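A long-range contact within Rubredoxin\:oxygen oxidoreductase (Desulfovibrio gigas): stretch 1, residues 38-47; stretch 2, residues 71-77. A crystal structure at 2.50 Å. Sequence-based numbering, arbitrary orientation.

Stretch 1 38-47: YLVEDEKTTL
Stretch 2, residues 71-77: KIDYLVI

A single carbonyl oxygen, Thr45 O, accepts two consecutive backbone amides where the two stretches meet: Asp73 N lies 2.8 Å from Thr45 O and Tyr74 N lies 3.2 Å from Thr45 O, with angles at hydrogen of 157° and 173°. Asp73 returns the favor through its side chain, for Thr45 N donates to Asp73 OD2 at 3.0 Å and 148°. Both polar backbone groups of Thr45 are thus engaged by the partner stretch. The example illustrates a general principle: beside a parallel pairing, a side-chain carboxylate can accept a backbone amide in place of a carbonyl.

The conformation of Asp73 makes this possible. Its phi/psi of -104/-36 departs from the extended values of its neighbors, Ile72 at -66/133 and Tyr74 at -116/141, and so the amides of Asp73 and Tyr74 can converge on one acceptor. Its CA-to-CB bond points toward stretch 1, and chi1 of -53° (m) with chi2 of -78° brings OD2 to the Thr45 amide.

Past this bifurcated contact the pairing is regular and parallel. Thr46 pairs with Tyr74 (CA to CA 4.6 Å) and Leu47 with Leu75 (CA to CA 5.1 Å). Leu47 straddles Leu75 in the classic parallel manner: Leu47 N donates to Tyr74 O at 3.0 Å and 179°, while Val76 N donates to Leu47 O at 2.9 Å and 172°. Weaker CA-H...O contacts fill in between, Thr46 CA to Tyr74 O at 3.5 Å and Leu75 CA to Leu47 O at 3.6 Å. The paired residues are extended, with phi from -124° to -107° and psi from 121° to 141°. Stretch 1 also folds back on itself, since Val40 N donates to Thr46 O at 2.7 Å and Thr46 N to Val40 O at 2.9 Å; Thr46 therefore spends its backbone polar groups on Val40, leaving the cross-stretch bonds to its neighbors. Within the intervening turn, Thr45 OG1 donates to Asp42 O at 3.0 Å, with Thr45 chi1 at -72° (m).

The two sheet faces differ in character. On the face of Thr46 and Tyr74, Thr46 (chi1 -58°, m) sets OG1 3.2 Å from Tyr74 CB, and this hydroxyl oxygen sits at the ring edge, near its plane. Tyr74 has chi1 -73° (m) and chi2 -24°. Lys44 reaches its phenol: Lys44 NZ donates to Tyr74 OH at 3.1 Å, through a side chain whose four chi angles, -93°, 18°, -149° and -32°, all lie between wells.

The face of Leu47 and Leu75 is apolar. Leu47 CB packs 3.6 Å from Leu75 CD2 and 4.2 Å from Ile72 CD1, while Leu39 CD1 approaches Ile72 CG1 at 4.1 Å. Leu75 (chi1 -66°, chi2 173°; mt) and Ile72 (-67°, 171°; mt) are conventional; Leu39 is tp, and Leu47 has chi1 -151° (t) with chi2 off-well at -123°. In all, 531 Å² is buried between the stretches.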

# COMPACT_ATOMS: atom_id res chain seq x y z
N TYR A 38 -26.36 12.71 20.94
CA TYR A 38 -27.43 13.68 21.15
C TYR A 38 -28.24 13.33 22.39
O TYR A 38 -28.80 12.24 22.52
CB TYR A 38 -28.31 13.78 19.89
CG TYR A 38 -27.46 14.20 18.71
CD1 TYR A 38 -26.82 13.23 17.95
CD2 TYR A 38 -27.29 15.53 18.36
CE1 TYR A 38 -26.04 13.59 16.87
CE2 TYR A 38 -26.51 15.90 17.27
CZ TYR A 38 -25.89 14.92 16.53
OH TYR A 38 -25.10 15.24 15.45
N LEU A 39 -28.26 14.30 23.29
CA LEU A 39 -29.02 14.28 24.52
C LEU A 39 -30.40 14.90 24.32
O LEU A 39 -30.50 16.07 23.96
CB LEU A 39 -28.26 15.05 25.61
CG LEU A 39 -28.89 15.02 27.00
CD1 LEU A 39 -28.90 13.59 27.53
CD2 LEU A 39 -28.16 15.96 27.94
N VAL A 40 -31.44 14.12 24.53
CA VAL A 40 -32.81 14.62 24.42
C VAL A 40 -33.52 14.64 25.77
O VAL A 40 -33.77 13.60 26.38
CB VAL A 40 -33.64 13.79 23.42
CG1 VAL A 40 -35.05 14.34 23.34
CG2 VAL A 40 -32.97 13.76 22.06
N GLU A 41 -33.83 15.85 26.23
CA GLU A 41 -34.53 16.03 27.49
C GLU A 41 -36.03 15.82 27.35
O GLU A 41 -36.68 16.64 26.70
CB GLU A 41 -34.27 17.43 28.04
CG GLU A 41 -32.92 17.54 28.73
CD GLU A 41 -32.68 18.92 29.30
OE1 GLU A 41 -32.80 19.91 28.54
OE2 GLU A 41 -32.39 19.01 30.51
N ASP A 42 -36.53 14.75 27.94
CA ASP A 42 -37.93 14.40 28.09
C ASP A 42 -38.17 13.82 29.49
O ASP A 42 -37.29 13.85 30.35
CB ASP A 42 -38.41 13.42 27.03
CG ASP A 42 -39.87 13.57 26.66
OD1 ASP A 42 -40.63 14.18 27.44
OD2 ASP A 42 -40.28 13.06 25.60
N GLU A 43 -39.37 13.30 29.72
CA GLU A 43 -39.65 12.67 31.02
C GLU A 43 -38.68 11.49 31.14
O GLU A 43 -37.95 11.35 32.11
CB GLU A 43 -41.10 12.26 31.17
CG GLU A 43 -42.11 13.02 30.34
CD GLU A 43 -42.01 14.53 30.43
OE1 GLU A 43 -41.63 15.05 31.49
OE2 GLU A 43 -42.33 15.21 29.42
N LYS A 44 -38.72 10.67 30.10
CA LYS A 44 -37.69 9.69 29.82
C LYS A 44 -36.54 10.40 29.10
O LYS A 44 -36.63 10.71 27.92
CB LYS A 44 -38.27 8.55 28.99
CG LYS A 44 -38.80 7.36 29.76
CD LYS A 44 -39.07 7.63 31.22
CE LYS A 44 -38.86 6.40 32.09
NZ LYS A 44 -39.19 5.14 31.37
N THR A 45 -35.46 10.69 29.82
CA THR A 45 -34.37 11.43 29.18
C THR A 45 -33.43 10.49 28.43
O THR A 45 -32.95 9.50 28.98
CB THR A 45 -33.57 12.28 30.18
OG1 THR A 45 -34.36 13.39 30.60
CG2 THR A 45 -32.33 12.85 29.49
N THR A 46 -33.18 10.82 27.16
CA THR A 46 -32.50 9.87 26.30
C THR A 46 -31.23 10.40 25.64
O THR A 46 -31.12 11.54 25.19
CB THR A 46 -33.45 9.40 25.17
OG1 THR A 46 -34.60 8.81 25.75
CG2 THR A 46 -32.76 8.34 24.33
N LEU A 47 -30.25 9.50 25.61
CA LEU A 47 -28.97 9.69 24.95
C LEU A 47 -28.91 8.87 23.67
O LEU A 47 -29.07 7.64 23.70
CB LEU A 47 -27.87 9.27 25.91
CG LEU A 47 -26.50 9.93 25.79
CD1 LEU A 47 -25.45 8.86 25.57
CD2 LEU A 47 -26.48 10.96 24.68
N LYS A 71 -29.56 10.65 35.61
CA LYS A 71 -30.95 10.96 35.30
C LYS A 71 -31.33 10.44 33.92
O LYS A 71 -32.52 10.34 33.59
CB LYS A 71 -31.20 12.47 35.38
CG LYS A 71 -30.53 13.10 36.59
CD LYS A 71 -31.31 14.28 37.14
CE LYS A 71 -32.37 13.84 38.15
NZ LYS A 71 -32.92 15.01 38.87
N ILE A 72 -30.33 10.12 33.11
CA ILE A 72 -30.63 9.57 31.79
C ILE A 72 -31.30 8.21 31.94
O ILE A 72 -30.83 7.38 32.72
CB ILE A 72 -29.37 9.41 30.92
CG1 ILE A 72 -28.70 10.73 30.51
CG2 ILE A 72 -29.68 8.55 29.70
CD1 ILE A 72 -27.36 10.52 29.84
N ASP A 73 -32.39 7.96 31.22
CA ASP A 73 -33.04 6.66 31.41
C ASP A 73 -32.73 5.73 30.24
O ASP A 73 -32.59 4.52 30.42
CB ASP A 73 -34.56 6.79 31.52
CG ASP A 73 -35.04 7.77 32.57
OD1 ASP A 73 -35.02 7.40 33.76
OD2 ASP A 73 -35.44 8.89 32.18
N TYR A 74 -32.67 6.33 29.06
CA TYR A 74 -32.59 5.56 27.83
C TYR A 74 -31.29 5.79 27.08
O TYR A 74 -30.76 6.90 27.00
CB TYR A 74 -33.75 5.93 26.91
CG TYR A 74 -35.11 5.42 27.33
CD1 TYR A 74 -35.25 4.31 28.14
CD2 TYR A 74 -36.26 6.07 26.89
CE1 TYR A 74 -36.51 3.86 28.52
CE2 TYR A 74 -37.52 5.63 27.26
CZ TYR A 74 -37.63 4.53 28.07
OH TYR A 74 -38.88 4.08 28.44
N LEU A 75 -30.80 4.68 26.53
CA LEU A 75 -29.64 4.72 25.65
C LEU A 75 -30.06 4.13 24.31
O LEU A 75 -30.50 2.99 24.27
CB LEU A 75 -28.46 3.97 26.25
CG LEU A 75 -27.86 4.57 27.53
CD1 LEU A 75 -26.82 3.65 28.12
CD2 LEU A 75 -27.28 5.94 27.24
N VAL A 76 -29.94 4.91 23.24
CA VAL A 76 -30.28 4.31 21.94
C VAL A 76 -29.00 4.07 21.15
O VAL A 76 -28.33 5.02 20.74
CB VAL A 76 -31.23 5.19 21.13
CG1 VAL A 76 -31.33 4.67 19.70
CG2 VAL A 76 -32.61 5.25 21.77
N ILE A 77 -28.64 2.80 20.93
CA ILE A 77 -27.42 2.52 20.17
C ILE A 77 -27.75 2.09 18.75
O ILE A 77 -28.26 1.00 18.52
CB ILE A 77 -26.55 1.46 20.85
CG1 ILE A 77 -26.40 1.67 22.35
CG2 ILE A 77 -25.19 1.39 20.18
CD1 ILE A 77 -25.79 3.03 22.66